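Putative acyl-CoA dehydrogenase (Burkholderia xenovorans, PDB 5JSC) is a putative member of the acyl-CoA dehydrogenase family, a flavoprotein that binds flavin-adenine dinucleotide and assembles from four chains. Local coordinates at residues C[346-354]-C[366-374]. Numbering follows the deposited sequence.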
ATOM      1  N   ALA C 346      -3.560  -1.843 -13.382  1.00  9.01           N
ATOM      2  CA  ALA C 346      -4.372  -0.979 -14.234  1.00  8.50           C
ATOM      3  C   ALA C 346      -5.469  -0.300 -13.433  1.00  7.98           C
ATOM      4  O   ALA C 346      -5.792   0.866 -13.682  1.00  9.13           O
ATOM      5  CB  ALA C 346      -4.982  -1.770 -15.386  1.00  9.22           C
ATOM      6  N   GLN C 347      -6.042  -1.003 -12.453  1.00  8.25           N
ATOM      7  CA  GLN C 347      -7.021  -0.370 -11.572  1.00  8.45           C
ATOM      8  C   GLN C 347      -6.424   0.864 -10.918  1.00  8.52           C
ATOM      9  O   GLN C 347      -7.055   1.926 -10.878  1.00  8.86           O
ATOM     10  CB  GLN C 347      -7.486  -1.370 -10.508  1.00  8.42           C
ATOM     11  CG  GLN C 347      -8.514  -0.791  -9.515  1.00  9.13           C
ATOM     12  CD  GLN C 347      -9.939  -0.873 -10.031  1.00 10.09           C
ATOM     13  OE1 GLN C 347     -10.384  -1.925 -10.494  1.00 10.26           O
ATOM     14  NE2 GLN C 347     -10.664   0.252  -9.975  1.00 10.50           N
ATOM     15  N   GLN C 348      -5.196   0.735 -10.408  1.00  8.38           N
ATOM     16  CA  GLN C 348      -4.541   1.851  -9.732  1.00  8.17           C
ATOM     17  C   GLN C 348      -4.240   2.986 -10.695  1.00  9.48           C
ATOM     18  O   GLN C 348      -4.398   4.159 -10.342  1.00 10.57           O
ATOM     19  CB  GLN C 348      -3.251   1.371  -9.070  1.00  8.81           C
ATOM     20  CG  GLN C 348      -3.484   0.370  -7.964  1.00 11.24           C
ATOM     21  CD  GLN C 348      -2.191  -0.250  -7.489  1.00 17.79           C
ATOM     22  OE1 GLN C 348      -1.186  -0.250  -8.209  1.00 19.00           O
ATOM     23  NE2 GLN C 348      -2.201  -0.777  -6.270  1.00 22.86           N
ATOM     24  N   VAL C 349      -3.754   2.656 -11.897  1.00  9.02           N
ATOM     25  CA  VAL C 349      -3.432   3.682 -12.887  1.00  9.84           C
ATOM     26  C   VAL C 349      -4.685   4.451 -13.275  1.00  8.59           C
ATOM     27  O   VAL C 349      -4.690   5.688 -13.339  1.00  8.83           O
ATOM     28  CB  VAL C 349      -2.775   3.034 -14.118  1.00  9.20           C
ATOM     29  CG1 VAL C 349      -2.570   4.072 -15.223  1.00 10.10           C
ATOM     30  CG2 VAL C 349      -1.449   2.402 -13.706  1.00 10.90           C
ATOM     31  N   ILE C 350      -5.756   3.719 -13.570  1.00  8.64           N
ATOM     32  CA  ILE C 350      -7.015   4.331 -13.967  1.00  8.00           C
ATOM     33  C   ILE C 350      -7.566   5.188 -12.838  1.00  8.53           C
ATOM     34  O   ILE C 350      -8.026   6.314 -13.061  1.00  9.14           O
ATOM     35  CB  ILE C 350      -7.999   3.231 -14.406  1.00  8.91           C
ATOM     36  CG1 ILE C 350      -7.532   2.646 -15.746  1.00 10.17           C
ATOM     37  CG2 ILE C 350      -9.410   3.768 -14.503  1.00 10.71           C
ATOM     38  CD1 ILE C 350      -8.189   1.313 -16.082  1.00 11.10           C
ATOM     39  N   ASP C 351      -7.496   4.684 -11.605  1.00  8.78           N
ATOM     40  CA  ASP C 351      -7.987   5.448 -10.462  1.00  9.26           C
ATOM     41  C   ASP C 351      -7.234   6.758 -10.311  1.00  8.78           C
ATOM     42  O   ASP C 351      -7.837   7.800 -10.001  1.00  9.47           O
ATOM     43  CB  ASP C 351      -7.860   4.611  -9.194  1.00 10.47           C
ATOM     44  CG  ASP C 351      -8.463   5.277  -8.001  1.00 11.46           C
ATOM     45  OD1 ASP C 351      -9.702   5.214  -7.866  1.00 12.67           O
ATOM     46  OD2 ASP C 351      -7.690   5.855  -7.200  1.00 13.69           O
ATOM     47  N   ALA C 352      -5.916   6.725 -10.526  1.00  8.39           N
ATOM     48  CA  ALA C 352      -5.113   7.939 -10.451  1.00  7.82           C
ATOM     49  C   ALA C 352      -5.486   8.916 -11.560  1.00  8.73           C
ATOM     50  O   ALA C 352      -5.539  10.128 -11.330  1.00  9.80           O
ATOM     51  CB  ALA C 352      -3.626   7.588 -10.522  1.00  9.16           C
ATOM     52  N   ALA C 353      -5.749   8.408 -12.772  1.00  9.39           N
ATOM     53  CA  ALA C 353      -6.153   9.288 -13.866  1.00  9.86           C
ATOM     54  C   ALA C 353      -7.503   9.952 -13.590  1.00  9.44           C
ATOM     55  O   ALA C 353      -7.697  11.134 -13.910  1.00 10.19           O
ATOM     56  CB  ALA C 353      -6.185   8.511 -15.191  1.00 10.94           C
ATOM     57  N   VAL C 354      -8.456   9.206 -13.022  1.00  9.41           N
ATOM     58  CA  VAL C 354      -9.714   9.811 -12.584  1.00  9.47           C
ATOM     59  C   VAL C 354      -9.439  10.974 -11.637  1.00  9.81           C
ATOM     60  O   VAL C 354      -9.988  12.073 -11.789  1.00  9.40           O
ATOM     61  CB  VAL C 354     -10.617   8.757 -11.917  1.00  9.40           C
ATOM     62  CG1 VAL C 354     -11.794   9.438 -11.219  1.00 10.46           C
ATOM     63  CG2 VAL C 354     -11.116   7.766 -12.951  1.00 10.61           C
ATOM     64  N   THR C 366     -16.733  10.315 -20.137  1.00 15.09           N
ATOM     65  CA  THR C 366     -15.340  10.696 -20.331  1.00 13.92           C
ATOM     66  C   THR C 366     -14.478   9.441 -20.364  1.00 12.84           C
ATOM     67  O   THR C 366     -14.845   8.390 -19.829  1.00 13.22           O
ATOM     68  CB  THR C 366     -14.848  11.617 -19.216  1.00 13.59           C
ATOM     69  OG1 THR C 366     -14.857  10.892 -17.982  1.00 15.09           O
ATOM     70  CG2 THR C 366     -15.746  12.841 -19.089  1.00 15.38           C
ATOM     71  N   ALA C 367     -13.308   9.561 -20.990  1.00 13.04           N
ATOM     72  CA  ALA C 367     -12.448   8.393 -21.148  1.00 12.33           C
ATOM     73  C   ALA C 367     -12.119   7.756 -19.803  1.00 12.42           C
ATOM     74  O   ALA C 367     -12.227   6.532 -19.640  1.00 12.44           O
ATOM     75  CB  ALA C 367     -11.171   8.776 -21.902  1.00 14.54           C
ATOM     76  N   VAL C 368     -11.743   8.565 -18.807  1.00 11.46           N
ATOM     77  CA  VAL C 368     -11.298   7.957 -17.556  1.00 10.32           C
ATOM     78  C   VAL C 368     -12.479   7.397 -16.765  1.00 10.39           C
ATOM     79  O   VAL C 368     -12.328   6.391 -16.064  1.00 10.72           O
ATOM     80  CB  VAL C 368     -10.459   8.943 -16.713  1.00 11.55           C
ATOM     81  CG1 VAL C 368      -9.200   9.357 -17.477  1.00 13.12           C
ATOM     82  CG2 VAL C 368     -11.278  10.166 -16.271  1.00 12.64           C
ATOM     83  N   GLU C 369     -13.667   8.008 -16.867  1.00 10.31           N
ATOM     84  CA  GLU C 369     -14.836   7.443 -16.193  1.00 10.43           C
ATOM     85  C   GLU C 369     -15.193   6.089 -16.785  1.00 10.25           C
ATOM     86  O   GLU C 369     -15.537   5.148 -16.057  1.00 11.45           O
ATOM     87  CB  GLU C 369     -16.022   8.404 -16.295  1.00 11.37           C
ATOM     88  CG  GLU C 369     -17.259   7.996 -15.498  1.00 12.52           C
ATOM     89  CD  GLU C 369     -18.198   7.064 -16.245  1.00 12.94           C
ATOM     90  OE1 GLU C 369     -18.130   6.970 -17.492  1.00 13.66           O
ATOM     91  OE2 GLU C 369     -19.040   6.434 -15.576  1.00 15.64           O
ATOM     92  N   MET C 370     -15.102   5.967 -18.108  1.00 11.17           N
ATOM     93  CA  MET C 370     -15.375   4.686 -18.745  1.00 12.34           C
ATOM     94  C   MET C 370     -14.349   3.642 -18.330  1.00  9.80           C
ATOM     95  O   MET C 370     -14.698   2.479 -18.098  1.00 10.58           O
ATOM     96  CB  MET C 370     -15.389   4.855 -20.262  1.00 14.26           C
ATOM     97  CG  MET C 370     -16.517   5.758 -20.720  1.00 19.04           C
ATOM     98  SD  MET C 370     -16.697   5.867 -22.495  1.00 27.08           S
ATOM     99  CE  MET C 370     -15.136   6.570 -22.961  1.00 28.04           C
ATOM    100  N   LEU C 371     -13.073   4.037 -18.242  1.00 10.25           N
ATOM    101  CA  LEU C 371     -12.031   3.094 -17.850  1.00 10.18           C
ATOM    102  C   LEU C 371     -12.220   2.622 -16.414  1.00  9.48           C
ATOM    103  O   LEU C 371     -11.951   1.457 -16.099  1.00  9.94           O
ATOM    104  CB  LEU C 371     -10.656   3.730 -18.036  1.00 10.77           C
ATOM    105  CG  LEU C 371     -10.257   3.928 -19.502  1.00 10.70           C
ATOM    106  CD1 LEU C 371      -9.117   4.934 -19.619  1.00 11.60           C
ATOM    107  CD2 LEU C 371      -9.855   2.597 -20.138  1.00 13.64           C
ATOM    108  N   TYR C 372     -12.678   3.517 -15.532  1.00  9.32           N
ATOM    109  CA  TYR C 372     -12.949   3.145 -14.148  1.00  9.23           C
ATOM    110  C   TYR C 372     -13.996   2.040 -14.069  1.00  9.29           C
ATOM    111  O   TYR C 372     -13.906   1.141 -13.219  1.00 10.35           O
ATOM    112  CB  TYR C 372     -13.395   4.389 -13.377  1.00  9.33           C
ATOM    113  CG  TYR C 372     -13.782   4.140 -11.934  1.00  9.63           C
ATOM    114  CD1 TYR C 372     -12.809   3.994 -10.942  1.00 10.38           C
ATOM    115  CD2 TYR C 372     -15.126   4.076 -11.557  1.00 10.44           C
ATOM    116  CE1 TYR C 372     -13.172   3.786  -9.594  1.00 10.38           C
ATOM    117  CE2 TYR C 372     -15.493   3.883 -10.229  1.00 10.16           C
ATOM    118  CZ  TYR C 372     -14.515   3.727  -9.255  1.00  9.92           C
ATOM    119  OH  TYR C 372     -14.879   3.523  -7.943  1.00 10.71           O
ATOM    120  N   ARG C 373     -15.000   2.085 -14.948  1.00 10.22           N
ATOM    121  CA  ARG C 373     -15.972   0.994 -15.003  1.00 11.60           C
ATOM    122  C   ARG C 373     -15.412  -0.232 -15.711  1.00 11.27           C
ATOM    123  O   ARG C 373     -15.639  -1.362 -15.267  1.00 12.18           O
ATOM    124  CB  ARG C 373     -17.258   1.468 -15.680  1.00 12.97           C
ATOM    125  CG  ARG C 373     -17.982   2.516 -14.827  1.00 12.91           C
ATOM    126  CD  ARG C 373     -19.361   2.853 -15.355  1.00 15.12           C
ATOM    127  NE  ARG C 373     -19.271   3.790 -16.454  1.00 16.60           N
ATOM    128  CZ  ARG C 373     -19.450   3.473 -17.727  1.00 17.74           C
ATOM    129  NH1 ARG C 373     -19.765   2.229 -18.074  1.00 19.05           N
ATOM    130  NH2 ARG C 373     -19.330   4.411 -18.655  1.00 18.61           N
ATOM    131  N   GLU C 374     -14.665  -0.026 -16.797  1.00  9.68           N
ATOM    132  CA  GLU C 374     -14.226  -1.142 -17.627  1.00 11.65           C
ATOM    133  C   GLU C 374     -13.253  -2.057 -16.888  1.00 10.53           C
ATOM    134  O   GLU C 374     -13.288  -3.282 -17.063  1.00 12.05           O
ATOM    135  CB  GLU C 374     -13.572  -0.598 -18.895  1.00 15.15           C
ATOM    136  CG  GLU C 374     -13.287  -1.658 -19.928  1.00 20.07           C
ATOM    137  CD  GLU C 374     -14.532  -2.032 -20.705  1.00 25.73           C
ATOM    138  OE1 GLU C 374     -15.128  -1.135 -21.343  1.00 30.34           O
ATOM    139  OE2 GLU C 374     -14.927  -3.212 -20.663  1.00 27.82           O
TER
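Ile350 presses its CG2 methyl onto the backbone of helix 367-376, 3.4 Å from Tyr372 N and 3.6 Å from Leu371 C. This is a close, near-antiparallel helix pair in the helical C-terminal domain of the acyl-CoA dehydrogenase fold. The axes of 346-354 and 367-374 come within 9.0 Å, with their N-to-C directions 149° apart. CG2 lies opposite the backbone N, and CD1 extends to Leu371 CB; the two side chains cross at about a right angle. Ala276 of helix 250-286 also packs on Ile350.

One turn on, Val354 and Val368 mesh where the backbones come closer, their CA atoms 5.5 Å apart. Val354 CG2 touches Val368 O at 3.6 Å and also meets Tyr372 CB. Val368 CG1 reaches Ala353 CB at 3.9 Å. The Val354 side chain lies about 8 Å from a bound FAD.

The Tyr372 ring passes across the flank of helix 332-356, CG trans to the backbone N (chi1 177°). Asp351 lies beside it and points the same way, its carboxylate plane turned 41° from the ring. Its OD1 nears Tyr372 CE1 obliquely. The polar ends here serve the subunit interface. Tyr372 OH bonds to Tyr372 O and Gln347 NE2 of the second subunit. Asp351 forms salt bridges to Arg376 and Arg379 of that subunit, while Gln347 OE1 takes a hydrogen bond from Arg379 of its own chain.

On the side of helix 367-376 turned away from 346-354, against Ile223 of the second subunit, Arg373 grips Glu369 side-on with two nitrogens, NE meeting Glu369 OE2 at 2.8 Å from above the carboxylate plane.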